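Local atomic coordinates of second substrate binding domain of putative amino acid ABC transporter (PDB entry 4OEN), a protein that probably binds an amino acid outside the cell and delivers it to the membrane-embedded part of an ABC transporter. Residues A[4-10]-A[42-48]; A[26-32]-A[217-222]; A[35-40]-A[203-208]; A[55-59]-A[78-82]; A[66-72]-A[184-188]. One frame throughout, in Å; residues are numbered along the deposited sequence. Where two conformers were deposited one is given.

How the contacts relate
Contacts 1 to 5 all lie in the lobe that carries both chain ends. Contact 5 is the most buried, with its centre about 9 Å from that of the chain. It joins the end of strand 65-66 and the loop after it to strand 180-190, mostly by backbone hydrogen bonds and small apolar groups. Contacts 1 to 4 are partly buried, and the centres of 1, 3 and 4 lie about 20 Å out. Contact 1 pairs two strands. Contacts 2 and 3 pack helix 28-40 on helices 213-222 and 195-210, combining apolar and polar side chains. Contact 4 rests on an amide over an aromatic face. Asp29 bonds to Gly69 N, tying contact 2 to contact 5.

Contact 1 of 5, residues A[4-10]-A[42-48]; sequences KYIIASD and FEIEITN
Tyr5 to Ala8 run parallel to Ile44 to Thr47 as neighbouring strands of the lobe's sheet. Helix 28-40 lies between them in the chain, so they belong to a beta-alpha-beta crossover. Tyr5 N donates to Glu43 O, and Glu45 N donates back to Tyr5 O. Ile7 N then reaches Glu45 O at 2.8 Å in a nearly straight bond, and Thr47 N closes on Ile7 O.

Apolar contacts lie on the face carrying Tyr5, Ile7 and Ile44, where Ile7 CG1 meets Ile44 CG2 at 3.9 Å. The rings of Tyr5 and Phe42 form an offset edge-to-face (T-shaped) pair, the edge of Tyr5 toward the face of Phe42, with planes at 89°. Phe42 CG sits between its backbone N and carbonyl carbon (chi1 60°), next to the Tyr5 ring. Both rings touch helix 195-210, where Glu196 binds Tyr5 OH. On the other face, Ile6 and Glu45 lie side by side. Beyond the strands, Asn48 ND2 gives Asp10 O a 2.9 Å bond that lies in the Asn48 amide plane.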
# COMPACT_ATOMS: atom_id res chain seq x y z
N LYS A 4 -15.92 20.06 -5.92
CA LYS A 4 -17.28 19.58 -6.18
C LYS A 4 -17.51 18.21 -5.53
O LYS A 4 -18.40 18.09 -4.68
CB LYS A 4 -17.55 19.52 -7.68
CG LYS A 4 -18.81 18.75 -8.05
CD LYS A 4 -18.84 18.39 -9.52
CE LYS A 4 -17.44 18.16 -10.06
NZ LYS A 4 -17.37 18.33 -11.52
N TYR A 5 -16.74 17.19 -5.91
CA TYR A 5 -16.75 15.95 -5.15
C TYR A 5 -15.74 16.06 -4.02
O TYR A 5 -14.60 16.45 -4.24
CB TYR A 5 -16.38 14.73 -5.99
CG TYR A 5 -17.40 14.31 -7.02
CD1 TYR A 5 -18.57 13.66 -6.64
CD2 TYR A 5 -17.18 14.55 -8.37
CE1 TYR A 5 -19.50 13.27 -7.59
CE2 TYR A 5 -18.10 14.17 -9.32
CZ TYR A 5 -19.26 13.53 -8.92
OH TYR A 5 -20.17 13.16 -9.88
N ILE A 6 -16.16 15.71 -2.81
CA ILE A 6 -15.26 15.74 -1.67
C ILE A 6 -14.61 14.38 -1.48
O ILE A 6 -15.31 13.38 -1.35
CB ILE A 6 -16.00 16.15 -0.39
CG1 ILE A 6 -16.59 17.55 -0.56
CG2 ILE A 6 -15.07 16.12 0.80
CD1 ILE A 6 -17.35 18.03 0.65
N ILE A 7 -13.28 14.35 -1.50
CA ILE A 7 -12.54 13.10 -1.37
C ILE A 7 -11.77 13.10 -0.07
O ILE A 7 -10.93 13.95 0.15
CB ILE A 7 -11.54 12.88 -2.53
CG1 ILE A 7 -12.23 13.06 -3.89
CG2 ILE A 7 -10.88 11.50 -2.41
CD1 ILE A 7 -13.38 12.09 -4.11
N ALA A 8 -12.07 12.14 0.79
CA ALA A 8 -11.44 12.09 2.10
C ALA A 8 -10.34 11.04 2.12
O ALA A 8 -10.45 9.99 1.47
CB ALA A 8 -12.48 11.82 3.17
N SER A 9 -9.27 11.32 2.87
CA SER A 9 -8.14 10.42 2.90
C SER A 9 -7.47 10.39 4.27
O SER A 9 -7.89 11.07 5.21
CB SER A 9 -7.12 10.85 1.82
OG SER A 9 -6.09 9.90 1.69
N ASP A 10 -6.46 9.54 4.39
CA ASP A 10 -5.62 9.50 5.58
C ASP A 10 -4.61 10.64 5.55
O ASP A 10 -4.50 11.37 4.57
CB ASP A 10 -4.92 8.13 5.64
CG ASP A 10 -4.43 7.77 7.02
OD1 ASP A 10 -4.69 8.49 8.01
OD2 ASP A 10 -3.80 6.70 7.13
N PHE A 42 -13.97 16.29 -13.74
CA PHE A 42 -14.68 16.71 -12.54
C PHE A 42 -13.74 17.42 -11.57
O PHE A 42 -12.52 17.33 -11.69
CB PHE A 42 -15.42 15.54 -11.86
CG PHE A 42 -14.56 14.39 -11.41
CD1 PHE A 42 -14.02 14.35 -10.12
CD2 PHE A 42 -14.35 13.30 -12.24
CE1 PHE A 42 -13.26 13.26 -9.70
CE2 PHE A 42 -13.60 12.21 -11.84
CZ PHE A 42 -13.04 12.19 -10.57
N GLU A 43 -14.33 18.18 -10.65
CA GLU A 43 -13.56 18.90 -9.64
C GLU A 43 -13.60 18.14 -8.33
O GLU A 43 -14.58 17.46 -8.02
CB GLU A 43 -14.12 20.31 -9.43
CG GLU A 43 -13.85 21.26 -10.58
CD GLU A 43 -14.07 22.71 -10.19
OE1 GLU A 43 -14.69 22.95 -9.12
OE2 GLU A 43 -13.64 23.61 -10.94
N ILE A 44 -12.51 18.24 -7.57
CA ILE A 44 -12.47 17.62 -6.25
C ILE A 44 -11.93 18.57 -5.22
O ILE A 44 -11.20 19.52 -5.52
CB ILE A 44 -11.58 16.36 -6.23
CG1 ILE A 44 -10.16 16.71 -6.68
CG2 ILE A 44 -12.19 15.24 -7.08
CD1 ILE A 44 -9.19 15.50 -6.66
N GLU A 45 -12.34 18.32 -3.98
CA GLU A 45 -11.70 18.90 -2.81
C GLU A 45 -11.19 17.72 -2.01
O GLU A 45 -11.95 16.81 -1.71
CB GLU A 45 -12.66 19.73 -1.98
CG GLU A 45 -12.04 20.23 -0.68
CD GLU A 45 -13.07 20.63 0.36
OE1 GLU A 45 -14.27 20.39 0.13
OE2 GLU A 45 -12.67 21.18 1.41
N ILE A 46 -9.92 17.74 -1.66
CA ILE A 46 -9.33 16.64 -0.90
C ILE A 46 -9.22 17.06 0.56
O ILE A 46 -8.81 18.17 0.87
CB ILE A 46 -7.94 16.24 -1.43
CG1 ILE A 46 -8.06 15.74 -2.87
CG2 ILE A 46 -7.32 15.20 -0.56
CD1 ILE A 46 -6.71 15.45 -3.54
N THR A 47 -9.62 16.16 1.45
CA THR A 47 -9.43 16.37 2.88
C THR A 47 -8.61 15.20 3.42
O THR A 47 -8.63 14.11 2.86
CB THR A 47 -10.76 16.48 3.62
OG1 THR A 47 -11.49 15.25 3.51
CG2 THR A 47 -11.59 17.61 3.05
N ASN A 48 -7.90 15.43 4.52
CA ASN A 48 -7.07 14.38 5.10
C ASN A 48 -7.32 14.23 6.59
O ASN A 48 -6.42 14.47 7.40
CB ASN A 48 -5.59 14.67 4.82
CG ASN A 48 -5.28 14.77 3.34
OD1 ASN A 48 -5.46 15.82 2.72
ND2 ASN A 48 -4.82 13.66 2.76

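Contact 2 of 5, residues A[26-32]-A[217-222]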
# COMPACT_ATOMS: atom_id res chain seq x y z
N THR A 26 0.91 14.47 -0.26
CA THR A 26 1.30 13.94 -1.55
C THR A 26 1.18 12.42 -1.46
O THR A 26 0.60 11.91 -0.50
CB THR A 26 2.74 14.38 -1.94
OG1 THR A 26 3.02 13.99 -3.29
CG2 THR A 26 3.77 13.74 -1.02
N GLY A 27 1.68 11.70 -2.46
CA GLY A 27 1.62 10.24 -2.41
C GLY A 27 0.91 9.68 -3.62
O GLY A 27 0.27 10.43 -4.35
N ILE A 28 1.00 8.37 -3.82
CA ILE A 28 0.33 7.73 -4.95
C ILE A 28 -1.15 8.11 -5.07
O ILE A 28 -1.64 8.45 -6.15
CB ILE A 28 0.44 6.20 -4.82
CG1 ILE A 28 1.90 5.77 -4.84
CG2 ILE A 28 -0.42 5.49 -5.87
CD1 ILE A 28 2.10 4.27 -4.56
N ASP A 29 -1.85 8.05 -3.95
CA ASP A 29 -3.30 8.31 -3.96
C ASP A 29 -3.64 9.73 -4.31
O ASP A 29 -4.62 9.98 -5.01
CB ASP A 29 -3.90 8.01 -2.60
CG ASP A 29 -4.01 6.55 -2.33
OD1 ASP A 29 -3.72 5.74 -3.24
OD2 ASP A 29 -4.41 6.23 -1.20
N MET A 30 -2.84 10.66 -3.79
CA MET A 30 -3.09 12.08 -4.01
C MET A 30 -2.87 12.40 -5.47
O MET A 30 -3.70 13.07 -6.09
CB MET A 30 -2.19 12.93 -3.12
CG MET A 30 -2.48 12.74 -1.61
SD MET A 30 -4.17 13.20 -1.09
CE MET A 30 -5.06 11.64 -1.19
N GLU A 31 -1.77 11.91 -6.02
CA GLU A 31 -1.50 12.17 -7.43
C GLU A 31 -2.52 11.49 -8.33
O GLU A 31 -2.94 12.07 -9.33
CB GLU A 31 -0.08 11.73 -7.79
CG GLU A 31 0.97 12.58 -7.13
CD GLU A 31 2.33 12.50 -7.80
OE1 GLU A 31 2.41 12.44 -9.05
OE2 GLU A 31 3.33 12.50 -7.06
N LEU A 32 -2.91 10.26 -7.99
CA LEU A 32 -3.82 9.50 -8.82
C LEU A 32 -5.21 10.13 -8.87
O LEU A 32 -5.78 10.30 -9.94
CB LEU A 32 -3.90 8.06 -8.33
CG LEU A 32 -4.89 7.15 -9.05
CD1 LEU A 32 -4.49 6.97 -10.49
CD2 LEU A 32 -4.99 5.83 -8.32
N ILE A 217 3.39 7.66 -12.13
CA ILE A 217 3.06 7.96 -10.73
C ILE A 217 3.60 6.86 -9.84
O ILE A 217 4.24 7.13 -8.82
CB ILE A 217 1.54 8.10 -10.53
CG1 ILE A 217 1.02 9.30 -11.31
CG2 ILE A 217 1.21 8.21 -9.03
CD1 ILE A 217 -0.50 9.44 -11.27
N LEU A 218 3.33 5.61 -10.21
CA LEU A 218 3.84 4.49 -9.43
C LEU A 218 5.36 4.53 -9.33
O LEU A 218 5.92 4.36 -8.24
CB LEU A 218 3.41 3.16 -10.05
CG LEU A 218 1.93 2.84 -9.93
CD1 LEU A 218 1.63 1.47 -10.48
CD2 LEU A 218 1.49 2.95 -8.47
N ASP A 219 6.03 4.77 -10.46
CA ASP A 219 7.48 4.75 -10.49
C ASP A 219 8.11 5.80 -9.58
O ASP A 219 9.20 5.60 -9.03
CB ASP A 219 7.99 4.94 -11.92
CG ASP A 219 7.71 3.75 -12.81
OD1 ASP A 219 7.41 2.66 -12.27
OD2 ASP A 219 7.83 3.91 -14.05
N LYS A 220 7.43 6.93 -9.42
CA LYS A 220 7.96 8.01 -8.61
C LYS A 220 8.15 7.56 -7.17
O LYS A 220 9.15 7.89 -6.52
CB LYS A 220 7.02 9.23 -8.67
CG LYS A 220 7.39 10.34 -7.71
CD LYS A 220 6.44 11.52 -7.85
CE LYS A 220 6.82 12.64 -6.89
NZ LYS A 220 5.88 13.78 -6.99
N TYR A 221 7.18 6.78 -6.68
CA TYR A 221 7.18 6.36 -5.29
C TYR A 221 7.82 5.00 -5.06
O TYR A 221 8.38 4.74 -3.99
CB TYR A 221 5.73 6.35 -4.79
CG TYR A 221 5.20 7.74 -4.79
CD1 TYR A 221 5.46 8.60 -3.71
CD2 TYR A 221 4.42 8.23 -5.84
CE1 TYR A 221 5.00 9.89 -3.70
CE2 TYR A 221 3.94 9.53 -5.83
CZ TYR A 221 4.24 10.36 -4.75
OH TYR A 221 3.79 11.67 -4.71
N LEU A 222 7.77 4.14 -6.07
CA LEU A 222 8.12 2.74 -5.84
C LEU A 222 9.33 2.29 -6.65
O LEU A 222 9.78 1.14 -6.53
CB LEU A 222 6.92 1.84 -6.16
CG LEU A 222 5.63 2.14 -5.38
CD1 LEU A 222 4.53 1.23 -5.86
CD2 LEU A 222 5.87 1.93 -3.89
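This is a helix-on-helix contact near the C-terminal end of the chain, where Ile28 and Glu31 of helix 28-40 pack on Ile217 and Tyr221 of helix 213-222. The two short segments run nearly antiparallel, at 158°, with axes 10.0 Å apart. Ile28 packs against Tyr221, Leu218 and Leu222, with its CG1 3.7 Å from CD2 of Tyr221.

In this periplasmic-binding-protein type II fold, the last helix thus covers the start of helix 28-40, where Gly27 takes the N-cap position. The Tyr221 hydroxyl donates to Glu31 OE2 across only 2.5 Å, from the anti side of the carboxylate. The Lys220 chain is extended throughout, with CG anti to the backbone N (chi1 172°). This carries NZ to the syn side of the same oxygen, in a 2.9 Å salt bridge. The lysine charge and two donors on one oxygen would probably favour a charged Glu31. Gly27 N also donates to Tyr221 OH at 3.1 Å, and Thr26 OG1 stands 2.8 Å from it.

Contact 3 of 5, residues A[35-40]-A[203-208]. With SO4 (sulfate ion), chain C.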
# COMPACT_ATOMS: atom_id res chain seq x y z
N ALA A 35 -5.11 13.28 -11.00
CA ALA A 35 -4.99 13.00 -12.43
C ALA A 35 -6.28 12.46 -13.03
O ALA A 35 -6.61 12.76 -14.20
CB ALA A 35 -3.85 12.01 -12.69
N ILE A 36 -7.00 11.67 -12.25
CA ILE A 36 -8.27 11.11 -12.71
C ILE A 36 -9.31 12.22 -12.81
O ILE A 36 -10.06 12.29 -13.78
CB ILE A 36 -8.72 9.98 -11.78
CG1 ILE A 36 -7.83 8.75 -12.04
CG2 ILE A 36 -10.19 9.63 -12.00
CD1 ILE A 36 -8.17 7.53 -11.20
N ALA A 37 -9.36 13.10 -11.82
CA ALA A 37 -10.32 14.20 -11.85
C ALA A 37 -10.10 15.07 -13.08
O ALA A 37 -11.04 15.48 -13.75
CB ALA A 37 -10.22 15.03 -10.58
N LYS A 38 -8.84 15.32 -13.39
CA LYS A 38 -8.50 16.16 -14.53
C LYS A 38 -8.81 15.45 -15.85
O LYS A 38 -9.30 16.08 -16.79
CB LYS A 38 -7.03 16.57 -14.45
CG LYS A 38 -6.61 17.50 -15.58
CD LYS A 38 -5.20 18.02 -15.35
CE LYS A 38 -4.80 19.00 -16.45
NZ LYS A 38 -3.46 19.59 -16.20
N ASP A 39 -8.54 14.15 -15.91
CA ASP A 39 -8.81 13.36 -17.11
C ASP A 39 -10.30 13.28 -17.42
O ASP A 39 -10.72 13.31 -18.58
CB ASP A 39 -8.23 11.96 -16.95
CG ASP A 39 -8.53 11.05 -18.13
OD1 ASP A 39 -7.85 11.19 -19.16
OD2 ASP A 39 -9.43 10.19 -18.03
N GLN A 40 -11.09 13.18 -16.35
CA GLN A 40 -12.52 12.93 -16.45
C GLN A 40 -13.36 14.20 -16.34
O GLN A 40 -14.57 14.16 -16.48
CB GLN A 40 -12.94 11.95 -15.35
CG GLN A 40 -12.38 10.56 -15.58
CD GLN A 40 -13.00 9.90 -16.78
OE1 GLN A 40 -14.21 9.68 -16.83
NE2 GLN A 40 -12.17 9.58 -17.78
N ASN A 203 -12.87 4.73 -15.46
CA ASN A 203 -12.52 5.18 -16.80
C ASN A 203 -11.23 5.99 -16.80
O ASN A 203 -10.39 5.84 -17.69
CB ASN A 203 -13.65 6.01 -17.41
CG ASN A 203 -14.84 5.16 -17.78
OD1 ASN A 203 -14.73 3.95 -17.92
ND2 ASN A 203 -15.99 5.80 -17.95
N GLY A 204 -11.08 6.85 -15.79
CA GLY A 204 -9.88 7.65 -15.64
C GLY A 204 -8.67 6.76 -15.42
O GLY A 204 -7.61 6.96 -16.02
N LEU A 205 -8.83 5.75 -14.57
CA LEU A 205 -7.75 4.81 -14.30
C LEU A 205 -7.31 4.10 -15.58
O LEU A 205 -6.11 3.99 -15.87
CB LEU A 205 -8.17 3.79 -13.24
CG LEU A 205 -7.13 2.73 -12.87
CD1 LEU A 205 -5.90 3.36 -12.25
CD2 LEU A 205 -7.72 1.70 -11.93
N ALA A 206 -8.28 3.62 -16.35
CA ALA A 206 -7.97 2.93 -17.61
C ALA A 206 -7.23 3.86 -18.57
O ALA A 206 -6.27 3.45 -19.22
CB ALA A 206 -9.24 2.40 -18.26
N ASN A 207 -7.68 5.11 -18.66
CA ASN A 207 -6.99 6.07 -19.53
C ASN A 207 -5.55 6.31 -19.09
O ASN A 207 -4.64 6.34 -19.91
CB ASN A 207 -7.75 7.39 -19.57
CG ASN A 207 -9.06 7.28 -20.32
OD1 ASN A 207 -9.25 6.37 -21.12
ND2 ASN A 207 -9.97 8.23 -20.07
N LEU A 208 -5.35 6.48 -17.79
CA LEU A 208 -4.00 6.73 -17.28
C LEU A 208 -3.10 5.51 -17.43
O LEU A 208 -1.89 5.63 -17.62
CB LEU A 208 -4.06 7.16 -15.80
CG LEU A 208 -4.77 8.50 -15.57
CD1 LEU A 208 -4.86 8.80 -14.07
CD2 LEU A 208 -4.10 9.65 -16.31
S SO4 C . -13.42 8.68 -21.35
O1 SO4 C . -12.77 9.98 -21.24
O2 SO4 C . -13.16 8.11 -22.67
O3 SO4 C . -12.90 7.78 -20.32
O4 SO4 C . -14.86 8.84 -21.16
O HOH W 1 -15.95 8.41 -18.36
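Two helices that cross nearly at right angles meet at Ile36 and Gly204, in the helical layer of the lobe that carries both chain ends. Segments 35-40 and 203-208 make an angle of 97°, and their axes come within 8.8 Å. The crossing is close because Gly204 has no side chain. Its CA lies 4.8 Å from CA of Ile36, and the CG of Gln40 also rests over the glycine. Leu208 packs beside this point. Its CD1 touches both CB of Ala35 and CG1 of Ile36, each at 3.6 Å, while CD1 of Ile36 reaches on to the backbone of Leu205.

In this type II binding-protein fold, helix 28-40 is followed by strand 44-47, and Phe42 in the connection also packs on Ile36. The Ile36 and Leu208 side is apolar; the Asp39, Gln40 and Asn207 side is polar. There, Asn207 ND2 donates to Asp39 OD2 at 2.9 Å in a nearly straight bond on the syn lone pair. Gln40, the next residue of the same helix, braces Asp39. Its chain bends at chi2 (-68°), and NE2 meets OD2 from the anti side, tilted 28° out of the carboxylate plane. Both amides also donate to O3 of a sulfate, probably from the crystallisation liquor. A water links Gln40 OE1, Asn203 ND2 and sulfate O4.

Contact 4 of 5, residues A[55-59]-A[78-82]; sequences ISAVQ and ATFDF
Gln59 points its amide nitrogen at the face of the Phe80 ring, an amide N-H to pi contact. NE2 sits 3.2 Å above the ring plane, over its centre, and the amide and ring planes stand 75° apart. The chain bends at chi2 (-56°), which brings the amide back over the ring. The same NE2 donates to Thr79 O at 3.0 Å in a fairly straight bond. It approaches Thr79 O from above the carbonyl plane. A water spans Gln59 OE1 and Thr79 O.

Here helix 51-60 packs across strand 80-82, which pairs with strand 180-190 in the sheet of this lobe. The two short segments lie at 101°, so the helix crosses the strand nearly square. Ile66 and Ala188 of that sheet also touch Phe80. Ile55 has two conformers; in one of them it approaches Phe80 about at a right angle and meets the ring edge with CG2. Val58 crosses obliquely, with CG1 placed 3.7 Å from CE1 of Phe80.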
# COMPACT_ATOMS: atom_id res chain seq x y z
N ILE A 55 -13.62 7.31 6.59
CA ILE A 55 -14.68 6.30 6.56
C ILE A 55 -16.01 6.88 7.06
O ILE A 55 -17.04 6.76 6.39
CB ILE A 55 -14.31 5.07 7.42
CG1 ILE A 55 -13.07 4.36 6.86
CG2 ILE A 55 -15.49 4.10 7.53
CD1 ILE A 55 -13.29 3.66 5.55
N SER A 56 -15.97 7.50 8.24
CA SER A 56 -17.15 8.14 8.82
C SER A 56 -17.80 9.16 7.89
O SER A 56 -19.03 9.17 7.74
CB SER A 56 -16.80 8.84 10.14
OG SER A 56 -16.55 7.90 11.17
N ALA A 57 -16.98 10.02 7.30
CA ALA A 57 -17.49 11.13 6.51
C ALA A 57 -18.21 10.59 5.26
O ALA A 57 -19.29 11.07 4.91
CB ALA A 57 -16.36 12.09 6.13
N VAL A 58 -17.62 9.59 4.62
CA VAL A 58 -18.24 8.98 3.44
C VAL A 58 -19.56 8.30 3.83
O VAL A 58 -20.58 8.47 3.16
CB VAL A 58 -17.29 7.98 2.75
CG1 VAL A 58 -18.05 7.13 1.71
CG2 VAL A 58 -16.12 8.72 2.07
N GLN A 59 -19.55 7.56 4.93
CA GLN A 59 -20.75 6.84 5.36
C GLN A 59 -21.89 7.78 5.76
O GLN A 59 -23.06 7.47 5.57
CB GLN A 59 -20.42 5.90 6.52
CG GLN A 59 -19.65 4.66 6.08
CD GLN A 59 -20.37 3.89 4.99
OE1 GLN A 59 -21.57 3.60 5.10
NE2 GLN A 59 -19.64 3.54 3.93
N ALA A 78 -19.98 -4.42 2.37
CA ALA A 78 -21.31 -4.28 2.95
C ALA A 78 -21.77 -2.83 2.97
O ALA A 78 -22.97 -2.56 2.90
CB ALA A 78 -21.35 -4.87 4.35
N THR A 79 -20.83 -1.89 3.06
CA THR A 79 -21.20 -0.49 3.16
C THR A 79 -20.50 0.40 2.14
O THR A 79 -20.82 1.58 2.02
CB THR A 79 -20.92 0.06 4.58
OG1 THR A 79 -19.55 -0.18 4.92
CG2 THR A 79 -21.81 -0.63 5.62
N PHE A 80 -19.55 -0.16 1.39
CA PHE A 80 -18.83 0.59 0.36
C PHE A 80 -18.95 -0.08 -1.00
O PHE A 80 -18.98 -1.31 -1.10
CB PHE A 80 -17.34 0.70 0.69
CG PHE A 80 -17.01 1.62 1.83
CD1 PHE A 80 -16.87 2.98 1.61
CD2 PHE A 80 -16.80 1.13 3.11
CE1 PHE A 80 -16.55 3.85 2.65
CE2 PHE A 80 -16.48 1.99 4.15
CZ PHE A 80 -16.35 3.36 3.91
N ASP A 81 -18.96 0.73 -2.05
CA ASP A 81 -18.76 0.25 -3.42
C ASP A 81 -17.35 0.65 -3.84
O ASP A 81 -16.97 1.81 -3.73
CB ASP A 81 -19.79 0.85 -4.38
CG ASP A 81 -21.20 0.31 -4.16
OD1 ASP A 81 -21.37 -0.80 -3.63
OD2 ASP A 81 -22.16 1.02 -4.55
N PHE A 82 -16.60 -0.32 -4.33
CA PHE A 82 -15.21 -0.10 -4.69
C PHE A 82 -15.03 0.12 -6.18
O PHE A 82 -15.78 -0.44 -6.99
CB PHE A 82 -14.35 -1.28 -4.24
CG PHE A 82 -14.10 -1.33 -2.76
CD1 PHE A 82 -13.13 -0.52 -2.18
CD2 PHE A 82 -14.78 -2.23 -1.95
CE1 PHE A 82 -12.86 -0.59 -0.81
CE2 PHE A 82 -14.53 -2.30 -0.59
CZ PHE A 82 -13.56 -1.48 -0.02
O HOH W 2 -23.49 2.47 3.69

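Contact 5 of 5, residues A[66-72]-A[184-188]; sequences IIAGMSV and ETAFA. With ACT (acetate ion), chain H.
Ile66 and Ala188 form the tightly packed end of this contact, while Ser71 and the carbonyl O of Val72 meet a bound ion and water. At the packed end, Ile66 and Ala188 make an antiparallel hydrogen-bonded pair. Ile66 N donates to Ala188 O at 2.9 Å, and Ala188 N returns a bond to Ile66 O. CB of Ala188 lies against CG2 of Ile66 at 3.7 Å, and SD of Met70 also reaches it because the Met70 chain is fully extended. Ile67 CB sits at the edge of the Phe187 ring, in its plane. That ring stacks on Phe201.

The register then shifts by two residues. A water in between accepts from Ala68 N and Met70 N and donates to Ala186 O. Pairing resumes with Ala186 N to Met70 O and Val72 N to Glu184 O, the latter 2.9 Å long. The Val72 side chain belongs to the packing, with CG2 on CB of Ala186.

On the loose side, two waters donate to Val72 O, and one of them also accepts from Glu184 N. Ser71 N donates to an acetate oxygen, OXT, at 3.1 Å in an almost straight bond. Arg76 binds the same acetate, probably from the crystallisation liquor. A backbone N-H and an arginine holding a carboxylate are consistent with the amino-acid site of family 3 solute-binding proteins, in the cleft between the two lobes.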
# COMPACT_ATOMS: atom_id res chain seq x y z
N ILE A 66 -13.55 7.96 -0.75
CA ILE A 66 -12.33 7.78 0.04
C ILE A 66 -11.23 7.11 -0.77
O ILE A 66 -11.48 6.16 -1.52
CB ILE A 66 -12.61 6.98 1.33
CG1 ILE A 66 -11.32 6.74 2.11
CG2 ILE A 66 -13.33 5.66 1.04
CD1 ILE A 66 -11.54 6.08 3.47
N ILE A 67 -10.02 7.65 -0.67
CA ILE A 67 -8.86 7.00 -1.26
C ILE A 67 -7.76 7.12 -0.21
O ILE A 67 -7.48 8.22 0.28
CB ILE A 67 -8.46 7.63 -2.63
CG1 ILE A 67 -7.49 6.69 -3.37
CG2 ILE A 67 -7.93 9.09 -2.51
CD1 ILE A 67 -7.10 7.20 -4.79
N ALA A 68 -7.21 5.99 0.20
CA ALA A 68 -6.27 5.98 1.33
C ALA A 68 -5.58 4.64 1.47
O ALA A 68 -5.58 4.06 2.55
CB ALA A 68 -6.99 6.34 2.65
N GLY A 69 -5.02 4.13 0.37
CA GLY A 69 -4.42 2.80 0.38
C GLY A 69 -5.38 1.77 0.96
O GLY A 69 -4.97 0.87 1.69
N MET A 70 -6.65 1.92 0.61
CA MET A 70 -7.74 1.17 1.24
C MET A 70 -7.90 -0.23 0.68
O MET A 70 -8.11 -0.41 -0.52
CB MET A 70 -9.04 1.94 1.07
CG MET A 70 -10.25 1.26 1.68
SD MET A 70 -11.68 2.36 1.57
CE MET A 70 -12.93 1.39 2.41
N SER A 71 -7.80 -1.22 1.56
CA SER A 71 -7.89 -2.61 1.16
C SER A 71 -9.33 -2.99 0.83
O SER A 71 -10.25 -2.66 1.59
CB SER A 71 -7.37 -3.53 2.28
OG SER A 71 -6.01 -3.26 2.57
N VAL A 72 -9.50 -3.68 -0.29
CA VAL A 72 -10.80 -4.23 -0.65
C VAL A 72 -11.03 -5.50 0.15
O VAL A 72 -10.22 -6.42 0.11
CB VAL A 72 -10.88 -4.55 -2.16
CG1 VAL A 72 -12.22 -5.23 -2.50
CG2 VAL A 72 -10.68 -3.27 -2.97
N GLU A 184 -6.19 -6.27 -2.69
CA GLU A 184 -6.30 -5.23 -3.69
C GLU A 184 -6.58 -3.90 -3.02
O GLU A 184 -7.12 -3.84 -1.90
CB GLU A 184 -7.42 -5.54 -4.69
CG GLU A 184 -7.31 -6.91 -5.35
CD GLU A 184 -6.08 -7.05 -6.22
OE1 GLU A 184 -5.49 -6.02 -6.61
OE2 GLU A 184 -5.71 -8.20 -6.53
N THR A 185 -6.23 -2.84 -3.71
CA THR A 185 -6.33 -1.49 -3.18
C THR A 185 -7.25 -0.71 -4.11
O THR A 185 -7.06 -0.74 -5.32
CB THR A 185 -4.96 -0.81 -3.10
OG1 THR A 185 -3.98 -1.76 -2.65
CG2 THR A 185 -4.99 0.38 -2.17
N ALA A 186 -8.23 -0.01 -3.55
CA ALA A 186 -9.18 0.69 -4.42
C ALA A 186 -9.75 1.95 -3.80
O ALA A 186 -9.63 2.17 -2.60
CB ALA A 186 -10.33 -0.25 -4.82
N PHE A 187 -10.35 2.77 -4.65
CA PHE A 187 -11.14 3.93 -4.27
C PHE A 187 -12.54 3.45 -3.90
O PHE A 187 -12.99 2.42 -4.39
CB PHE A 187 -11.15 4.90 -5.49
CG PHE A 187 -12.09 6.06 -5.37
CD1 PHE A 187 -11.72 7.21 -4.67
CD2 PHE A 187 -13.32 6.04 -6.01
CE1 PHE A 187 -12.58 8.31 -4.58
CE2 PHE A 187 -14.18 7.13 -5.94
CZ PHE A 187 -13.82 8.26 -5.21
N ALA A 188 -13.23 4.17 -3.00
CA ALA A 188 -14.55 3.72 -2.57
C ALA A 188 -15.53 4.86 -2.41
O ALA A 188 -15.15 5.98 -2.08
CB ALA A 188 -14.45 2.94 -1.25
C ACT H . -6.33 -0.92 5.43
O ACT H . -6.81 -0.94 6.58
OXT ACT H . -7.11 -0.58 4.52
CH3 ACT H . -4.90 -1.28 5.16
O HOH W 3 -7.59 3.67 -1.54
O HOH W 4 -8.78 -7.79 -2.10
O HOH W 5 -7.71 -6.25 0.37